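Local coordinates for protein esterase (Alcaligenes sp., PDB 1QLW) that probably hydrolyses carboxylic esters as a bacterial esterase built on the alpha/beta-hydrolase fold, at residues P183-V187 against Y211-T215. Coordinates in Å, arbitrary orientation, origin at the centre of the assembly. Residues are numbered along the deposited sequence.
Sequences PNPTV and YPFQT
Val187, Tyr211 and Gln214 bury most of the surface where the first turn of helix 185-197 meets the first turn of helix 211-218. Pro183, preceded by a cis peptide bond, and Asn184 adopt polyproline II conformation (phi/psi near -60/148); the chain then turns helical, with Val187 N hydrogen-bonded to Asn184 O at 2.9 Å. Residues 211-215 are helical throughout, and the closest CA atoms across the contact, Val187 and Thr215, lie 5.2 Å apart. Val187, chi1 t, sets CG2 3.8 Å from Tyr211 CG and 3.5 Å from Gln214 OE1. The Tyr211 ring (chi1 m) lies against Asn184 CB, Thr186 CB and Val187 CG2, with Tyr211 CE2 3.7 Å from Thr186 CB; its OH hydrogen-bonds Gln104, while Thr186 OG1 accepts a hydrogen bond from the backbone N of Ser105. Gln214, m then t, brings OE1 3.7 Å from Pro183 CB, and one water joins the segments by donating to Gln214 OE1 and accepting from Asn184 N, each at 2.8 Å. Thr215 OG1, chi1 m, sits 3.0 Å from Val187 O and 3.1 Å from Tyr211 O, two acceptors that compete for its single proton. Behind this interface, Pro212 and Phe213 pack on strand 223-229. Helix 185-197 precedes strand 200-205 and helix 211-218 follows it, after the tight turn that, by family, probably corresponds to the nucleophile elbow of an alpha/beta hydrolase.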
ATOM      1  N   PRO A 183      -5.514 -20.677   9.529  1.00 14.24           N
ATOM      2  CA  PRO A 183      -5.948 -19.562   8.706  1.00 14.30           C
ATOM      3  C   PRO A 183      -4.993 -18.388   8.740  1.00 12.67           C
ATOM      4  O   PRO A 183      -4.297 -18.109   9.724  1.00 13.79           O
ATOM      5  CB  PRO A 183      -7.288 -19.153   9.357  1.00 15.90           C
ATOM      6  CG  PRO A 183      -7.801 -20.444   9.917  1.00 17.20           C
ATOM      7  CD  PRO A 183      -6.582 -21.104  10.475  1.00 16.81           C
ATOM      8  N   ASN A 184      -4.924 -17.695   7.613  1.00 12.39           N
ATOM      9  CA  ASN A 184      -4.024 -16.544   7.512  1.00 12.04           C
ATOM     10  C   ASN A 184      -4.411 -15.530   8.567  1.00 11.84           C
ATOM     11  O   ASN A 184      -5.586 -15.376   8.889  1.00 12.14           O
ATOM     12  CB  ASN A 184      -4.198 -15.979   6.092  1.00 12.61           C
ATOM     13  CG  ASN A 184      -3.218 -14.859   5.801  1.00 12.67           C
ATOM     14  OD1 ASN A 184      -2.086 -15.128   5.333  1.00 15.76           O
ATOM     15  ND2 ASN A 184      -3.614 -13.662   6.077  1.00 11.95           N
ATOM     16  N   PRO A 185      -3.463 -14.764   9.096  1.00 12.37           N
ATOM     17  CA  PRO A 185      -3.755 -13.732  10.087  1.00 12.57           C
ATOM     18  C   PRO A 185      -4.779 -12.708   9.656  1.00 12.08           C
ATOM     19  O   PRO A 185      -5.463 -12.086  10.496  1.00 12.64           O
ATOM     20  CB  PRO A 185      -2.388 -13.105  10.384  1.00 13.68           C
ATOM     21  CG  PRO A 185      -1.428 -14.235  10.164  1.00 14.32           C
ATOM     22  CD  PRO A 185      -1.996 -14.922   8.943  1.00 13.49           C
ATOM     23  N   THR A 186      -4.971 -12.511   8.343  1.00 11.93           N
ATOM     24  CA  THR A 186      -6.020 -11.623   7.863  1.00 11.69           C
ATOM     25  C   THR A 186      -7.379 -12.032   8.414  1.00 11.49           C
ATOM     26  O   THR A 186      -8.233 -11.180   8.650  1.00 12.41           O
ATOM     27  CB  THR A 186      -6.043 -11.617   6.324  1.00 11.70           C
ATOM     28  OG1 THR A 186      -4.766 -11.222   5.806  1.00 11.91           O
ATOM     29  CG2 THR A 186      -7.085 -10.681   5.776  1.00 12.59           C
ATOM     30  N   VAL A 187      -7.630 -13.329   8.544  1.00 11.80           N
ATOM     31  CA  VAL A 187      -8.936 -13.818   8.996  1.00 12.37           C
ATOM     32  C   VAL A 187      -9.326 -13.266  10.345  1.00 12.38           C
ATOM     33  O   VAL A 187     -10.434 -12.723  10.504  1.00 13.47           O
ATOM     34  CB  VAL A 187      -8.906 -15.360   8.981  1.00 13.29           C
ATOM     35  CG1 VAL A 187     -10.137 -15.929   9.685  1.00 14.47           C
ATOM     36  CG2 VAL A 187      -8.838 -15.860   7.537  1.00 14.69           C
ATOM     37  N   TYR A 211     -11.477 -16.598   3.177  1.00 12.07           N
ATOM     38  CA  TYR A 211     -11.291 -15.839   4.409  1.00 12.34           C
ATOM     39  C   TYR A 211     -12.556 -15.431   5.122  1.00 11.99           C
ATOM     40  O   TYR A 211     -12.653 -15.662   6.329  1.00 13.19           O
ATOM     41  CB  TYR A 211     -10.391 -14.613   4.235  1.00 12.60           C
ATOM     42  CG  TYR A 211      -8.946 -14.811   3.872  1.00 11.69           C
ATOM     43  CD1 TYR A 211      -8.323 -16.040   3.691  1.00 12.21           C
ATOM     44  CD2 TYR A 211      -8.139 -13.676   3.747  1.00 11.78           C
ATOM     45  CE1 TYR A 211      -6.984 -16.118   3.337  1.00 12.10           C
ATOM     46  CE2 TYR A 211      -6.805 -13.740   3.416  1.00 11.71           C
ATOM     47  CZ  TYR A 211      -6.223 -14.975   3.207  1.00 11.37           C
ATOM     48  OH  TYR A 211      -4.899 -15.110   2.852  1.00 12.73           O
ATOM     49  N   PRO A 212     -13.521 -14.799   4.460  1.00 12.59           N
ATOM     50  CA  PRO A 212     -14.704 -14.344   5.201  1.00 13.19           C
ATOM     51  C   PRO A 212     -15.459 -15.460   5.877  1.00 12.35           C
ATOM     52  O   PRO A 212     -16.069 -15.249   6.926  1.00 13.32           O
ATOM     53  CB  PRO A 212     -15.558 -13.632   4.163  1.00 14.63           C
ATOM     54  CG  PRO A 212     -14.678 -13.373   3.021  1.00 17.99           C
ATOM     55  CD  PRO A 212     -13.532 -14.341   3.060  1.00 13.86           C
ATOM     56  N   PHE A 213     -15.469 -16.634   5.249  1.00 12.60           N
ATOM     57  CA  PHE A 213     -16.144 -17.785   5.824  1.00 12.52           C
ATOM     58  C   PHE A 213     -15.419 -18.287   7.061  1.00 12.60           C
ATOM     59  O   PHE A 213     -16.043 -18.708   8.031  1.00 14.20           O
ATOM     60  CB  PHE A 213     -16.259 -18.900   4.779  1.00 13.12           C
ATOM     61  CG  PHE A 213     -16.967 -18.469   3.526  1.00 13.25           C
ATOM     62  CD1 PHE A 213     -18.345 -18.305   3.503  1.00 14.49           C
ATOM     63  CD2 PHE A 213     -16.259 -18.214   2.373  1.00 14.63           C
ATOM     64  CE1 PHE A 213     -18.998 -17.916   2.343  1.00 15.09           C
ATOM     65  CE2 PHE A 213     -16.891 -17.838   1.206  1.00 15.78           C
ATOM     66  CZ  PHE A 213     -18.270 -17.687   1.195  1.00 15.58           C
ATOM     67  N   GLN A 214     -14.072 -18.276   7.020  1.00 12.90           N
ATOM     68  CA  GLN A 214     -13.294 -18.619   8.199  1.00 13.54           C
ATOM     69  C   GLN A 214     -13.488 -17.568   9.286  1.00 13.16           C
ATOM     70  O   GLN A 214     -13.554 -17.902  10.477  1.00 14.83           O
ATOM     71  CB  GLN A 214     -11.815 -18.761   7.818  1.00 13.41           C
ATOM     72  CG  GLN A 214     -11.595 -19.947   6.905  1.00 13.78           C
ATOM     73  CD  GLN A 214     -10.197 -20.072   6.365  1.00 14.56           C
ATOM     74  OE1 GLN A 214      -9.451 -19.087   6.312  1.00 16.50           O
ATOM     75  NE2 GLN A 214      -9.803 -21.256   5.928  1.00 16.48           N
ATOM     76  N   THR A 215     -13.580 -16.296   8.932  1.00 12.98           N
ATOM     77  CA  THR A 215     -13.830 -15.243   9.914  1.00 13.42           C
ATOM     78  C   THR A 215     -15.164 -15.520  10.598  1.00 13.40           C
ATOM     79  O   THR A 215     -15.244 -15.486  11.834  1.00 14.30           O
ATOM     80  CB  THR A 215     -13.850 -13.873   9.231  1.00 13.90           C
ATOM     81  OG1 THR A 215     -12.576 -13.633   8.610  1.00 14.82           O
ATOM     82  CG2 THR A 215     -14.135 -12.761  10.221  1.00 15.11           C
TER
HETATM   83  O   HOH W   1      -6.782 -18.678   5.703  1.00 13.98           O